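Local structure of cell wall surface anchor family protein (Streptococcus agalactiae serogroup V, 3TW0) at residues Asn30-Arg33 / Ala34-Ala37; Tyr283-Pro287 / Lys288-Val292. The protein serves as the adhesive tip pilin GBS104 of group B streptococcal pili and probably contacts the host through a magnesium-binding von Willebrand factor A domain. The protein carries 2 engineered substitutions. All coordinates share one frame; numbering follows the deposited sequence.

Both contacts are local, one a helix start and one a surface turn, and they follow each other in series, so neither encloses or crosses the other. Contact 1 comes first, just after helix 27-30, where the chain turns and starts helix 33-48 beside the magnesium site of the von Willebrand factor A domain. Contact 2 comes much later, between strand 271-276 and helix 302-312, in the long insertion that separates strands 165-172 and 319-324 of the parallel sheet. There, residues 283-292 double back to close a tight surface turn. The centres of contacts 1 and 2 are 40 Å apart, on opposite sides of the chain's centre, and the nearest atoms of the two contacts are about 24 Å apart.

Contact 1 of 2, residues Asn30-Arg33 / Ala34-Ala37; sequences NSQR and ALKA
Gln32 occupies the N-cap of helix 33-48 in the von Willebrand factor A domain, and its carbonyl starts the helical bonding by accepting from Lys36. Lys36 N lies 3.0 Å from Gln32 O, with an N-H...O angle of 161°. Ala37 N follows one residue on, 2.8 Å from Arg33 O, in an equally straight bond. These two consecutive i to i+4 bonds are the evidence that the first helical turn is already regular, although Gln32 itself has positive phi, which marks the turn between helix 27-30 and helix 33-48. Ser31 OG is engaged with Ala28 O of that preceding helix.

Lys36 lies back against the cap. Its CB and CG rest against Gln32 O, the oxygen that its own backbone N bonds, with Lys36 CG 3.2 Å from Gln32 O. Further out, Lys36 CD comes to 3.5 Å from Ser31 O. A third torsion of 18° keeps CE near Ser31 O as well, and the last torsion turns NZ away. Lys36 NZ makes a long, weak ion pair with Asp356.

Arg33 leaves on a different course. Its chain, extended from CG to NE, carries the guanidinium to Ser22 O of the magnesium site, bonded by NH1, and to Gly326 O, just after strand 319-324, bonded by NH2. Ser22 is a magnesium ligand together with Ser20 and Thr143, in keeping with the DxSxS motif of a metal ion-dependent adhesion site. The Arg33 side chain, about 7 Å from the bound magnesium, is therefore a second-shell group that probably steadies the Ser22 loop.

On the outer surface Gln32 and Leu35 run side by side and point the same way. Their side chains meet where Leu35 CD2 rests 3.7 Å from Gln32 OE1.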
# COMPACT_ATOMS: atom_id res chain seq x y z
N ASN A 30 21.51 -3.70 3.44
CA ASN A 30 21.62 -2.61 4.42
C ASN A 30 21.54 -1.19 3.87
O ASN A 30 22.35 -0.32 4.22
CB ASN A 30 22.84 -2.81 5.29
CG ASN A 30 22.90 -4.17 5.87
OD1 ASN A 30 22.17 -4.49 6.80
ND2 ASN A 30 23.72 -5.03 5.28
N SER A 31 20.53 -0.96 3.03
CA SER A 31 20.29 0.34 2.43
C SER A 31 19.78 1.37 3.44
O SER A 31 19.68 2.55 3.12
CB SER A 31 19.30 0.20 1.27
OG SER A 31 19.97 -0.16 0.07
N GLN A 32 19.45 0.90 4.66
CA GLN A 32 18.96 1.73 5.78
C GLN A 32 17.77 2.61 5.41
O GLN A 32 17.71 3.80 5.73
CB GLN A 32 20.08 2.55 6.42
CG GLN A 32 21.20 1.70 7.03
CD GLN A 32 22.35 2.54 7.60
OE1 GLN A 32 22.70 2.41 8.76
NE2 GLN A 32 22.93 3.41 6.78
N ARG A 33 16.82 1.98 4.73
CA ARG A 33 15.65 2.68 4.21
C ARG A 33 14.91 3.47 5.29
O ARG A 33 14.75 4.68 5.16
CB ARG A 33 14.74 1.70 3.48
CG ARG A 33 15.19 1.40 2.07
CD ARG A 33 14.24 0.45 1.45
NE ARG A 33 14.61 0.16 0.08
CZ ARG A 33 14.42 -1.02 -0.51
NH1 ARG A 33 13.89 -2.03 0.16
NH2 ARG A 33 14.78 -1.18 -1.80
N ALA A 34 14.53 2.81 6.38
CA ALA A 34 13.69 3.47 7.39
C ALA A 34 14.43 4.57 8.14
O ALA A 34 13.85 5.63 8.42
CB ALA A 34 13.14 2.49 8.35
N LEU A 35 15.68 4.31 8.49
CA LEU A 35 16.50 5.31 9.19
C LEU A 35 16.58 6.56 8.32
O LEU A 35 16.35 7.68 8.80
CB LEU A 35 17.90 4.77 9.52
CG LEU A 35 19.04 5.73 9.96
CD1 LEU A 35 18.76 6.46 11.27
CD2 LEU A 35 20.38 5.00 10.04
N LYS A 36 16.88 6.36 7.04
CA LYS A 36 17.09 7.47 6.11
C LYS A 36 15.79 8.21 5.82
O LYS A 36 15.78 9.44 5.71
CB LYS A 36 17.80 6.97 4.84
CG LYS A 36 19.30 6.56 5.10
CD LYS A 36 20.02 5.92 3.90
CE LYS A 36 19.31 6.21 2.56
NZ LYS A 36 20.22 6.72 1.49
N ALA A 37 14.69 7.46 5.70
CA ALA A 37 13.36 8.05 5.53
C ALA A 37 12.97 8.90 6.75
O ALA A 37 12.53 10.03 6.62
CB ALA A 37 12.34 6.95 5.25

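Contact 2 of 2, residues Tyr283-Pro287 / Lys288-Val292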
# COMPACT_ATOMS: atom_id res chain seq x y z
N TYR A 283 -7.18 -9.41 -11.79
CA TYR A 283 -8.62 -9.26 -11.79
C TYR A 283 -9.00 -8.13 -12.76
O TYR A 283 -8.15 -7.37 -13.20
CB TYR A 283 -9.16 -9.00 -10.36
CG TYR A 283 -8.99 -7.55 -9.93
CD1 TYR A 283 -7.75 -7.09 -9.47
CD2 TYR A 283 -10.04 -6.65 -10.02
CE1 TYR A 283 -7.58 -5.77 -9.09
CE2 TYR A 283 -9.87 -5.29 -9.66
CZ TYR A 283 -8.64 -4.87 -9.20
OH TYR A 283 -8.47 -3.58 -8.83
N PRO A 284 -10.28 -8.02 -13.09
CA PRO A 284 -11.44 -8.78 -12.59
C PRO A 284 -11.49 -10.21 -13.13
O PRO A 284 -10.84 -10.53 -14.12
CB PRO A 284 -12.63 -7.97 -13.10
CG PRO A 284 -12.10 -7.34 -14.38
CD PRO A 284 -10.65 -7.13 -14.23
N PHE A 285 -12.24 -11.05 -12.41
CA PHE A 285 -12.58 -12.41 -12.81
C PHE A 285 -14.04 -12.69 -12.36
O PHE A 285 -14.50 -12.11 -11.37
CB PHE A 285 -11.60 -13.42 -12.16
CG PHE A 285 -11.54 -13.34 -10.65
CD1 PHE A 285 -12.49 -13.97 -9.86
CD2 PHE A 285 -10.53 -12.62 -10.02
CE1 PHE A 285 -12.45 -13.87 -8.46
CE2 PHE A 285 -10.46 -12.55 -8.62
CZ PHE A 285 -11.42 -13.18 -7.84
N ASP A 286 -14.74 -13.53 -13.11
CA ASP A 286 -16.12 -13.90 -12.81
C ASP A 286 -16.15 -14.55 -11.45
O ASP A 286 -15.43 -15.52 -11.22
CB ASP A 286 -16.66 -14.88 -13.86
CG ASP A 286 -18.15 -15.18 -13.68
OD1 ASP A 286 -18.90 -14.97 -14.65
OD2 ASP A 286 -18.59 -15.64 -12.60
N PRO A 287 -16.96 -14.02 -10.54
CA PRO A 287 -16.87 -14.57 -9.18
C PRO A 287 -17.45 -15.98 -9.07
O PRO A 287 -17.09 -16.72 -8.14
CB PRO A 287 -17.66 -13.56 -8.33
CG PRO A 287 -18.40 -12.67 -9.29
CD PRO A 287 -18.04 -13.03 -10.69
N LYS A 288 -18.30 -16.38 -10.01
CA LYS A 288 -18.86 -17.74 -10.01
C LYS A 288 -17.96 -18.74 -10.71
O LYS A 288 -17.56 -19.75 -10.10
CB LYS A 288 -20.28 -17.78 -10.58
CG LYS A 288 -21.35 -17.43 -9.52
CD LYS A 288 -21.33 -18.48 -8.37
CE LYS A 288 -22.22 -18.08 -7.19
NZ LYS A 288 -21.54 -17.11 -6.30
N THR A 289 -17.60 -18.46 -11.96
CA THR A 289 -16.81 -19.40 -12.76
C THR A 289 -15.29 -19.21 -12.60
O THR A 289 -14.51 -20.06 -13.01
CB THR A 289 -17.09 -19.22 -14.25
OG1 THR A 289 -16.48 -17.99 -14.67
CG2 THR A 289 -18.59 -19.19 -14.54
N LYS A 290 -14.89 -18.06 -12.05
CA LYS A 290 -13.46 -17.69 -11.90
C LYS A 290 -12.68 -17.40 -13.20
O LYS A 290 -11.47 -17.25 -13.15
CB LYS A 290 -12.71 -18.70 -11.01
CG LYS A 290 -13.30 -18.93 -9.62
CD LYS A 290 -13.13 -17.67 -8.72
CE LYS A 290 -13.31 -17.98 -7.21
NZ LYS A 290 -14.71 -18.36 -6.91
N LYS A 291 -13.37 -17.35 -14.33
CA LYS A 291 -12.80 -16.94 -15.62
C LYS A 291 -12.22 -15.54 -15.48
O LYS A 291 -12.95 -14.62 -15.14
CB LYS A 291 -13.90 -16.90 -16.72
CG LYS A 291 -14.49 -18.27 -17.13
CD LYS A 291 -16.05 -18.26 -17.34
CE LYS A 291 -16.51 -17.79 -18.73
NZ LYS A 291 -16.06 -18.70 -19.84
N VAL A 292 -10.91 -15.39 -15.71
CA VAL A 292 -10.32 -14.05 -15.69
C VAL A 292 -10.86 -13.22 -16.87
O VAL A 292 -11.29 -13.77 -17.89
CB VAL A 292 -8.75 -14.07 -15.69
CG1 VAL A 292 -8.16 -14.52 -17.05
CG2 VAL A 292 -8.21 -12.71 -15.33
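Asp286 closes a tight turn with Lys288, Thr289, Lys290 and Lys291, using its side chain and its backbone at once. Its CG stands opposite the backbone N (chi1 -174°), which brings the carboxylate round to the amides of the turn. OD2 takes two of them. Lys288 N approaches at 2.7 Å from Asp286 OD2, nearly in line with the C-O bond, whereas Thr289 N comes from above the carboxylate plane, 3.1 Å from the same OD2. Together with the bond from Lys290 N to Asp286 O, also 2.7 Å, this meets the definition of an Asx motif.

The base of the turn is fixed by Asp286 N, which donates to Lys291 O at 2.9 Å in a fairly straight bond (162°). Phe285 and Val292 form a single antiparallel beta bridge there, with CA atoms 4.0 Å apart, and Phe285 CA adds a C-H...O contact to Lys291 O.

Beside this compact core, Lys290 and Phe285 lie alongside each other. Lys290 CD is 3.9 Å from both CD1 and CE1 of the Phe285 ring, an oblique approach. Bends at chi2 and chi4 curl the lysine back, and Lys290 NZ reaches Pro287 O at 3.1 Å. The ring also meets Trp281, while Lys290 O is held by Arg237.

The looser side is that of the outward side chains, above all those of Lys288 and Lys291. Lys291 NZ stays 7.0 Å from Asp286 OD1, too far for a salt bridge. Within the turn, the carboxylate is thus bound by the backbone amides of Lys288 and Thr289, and not by the Lys291 ammonium. Two N-H dipoles converging on one oxygen would be expected to favour the ionised form of Asp286.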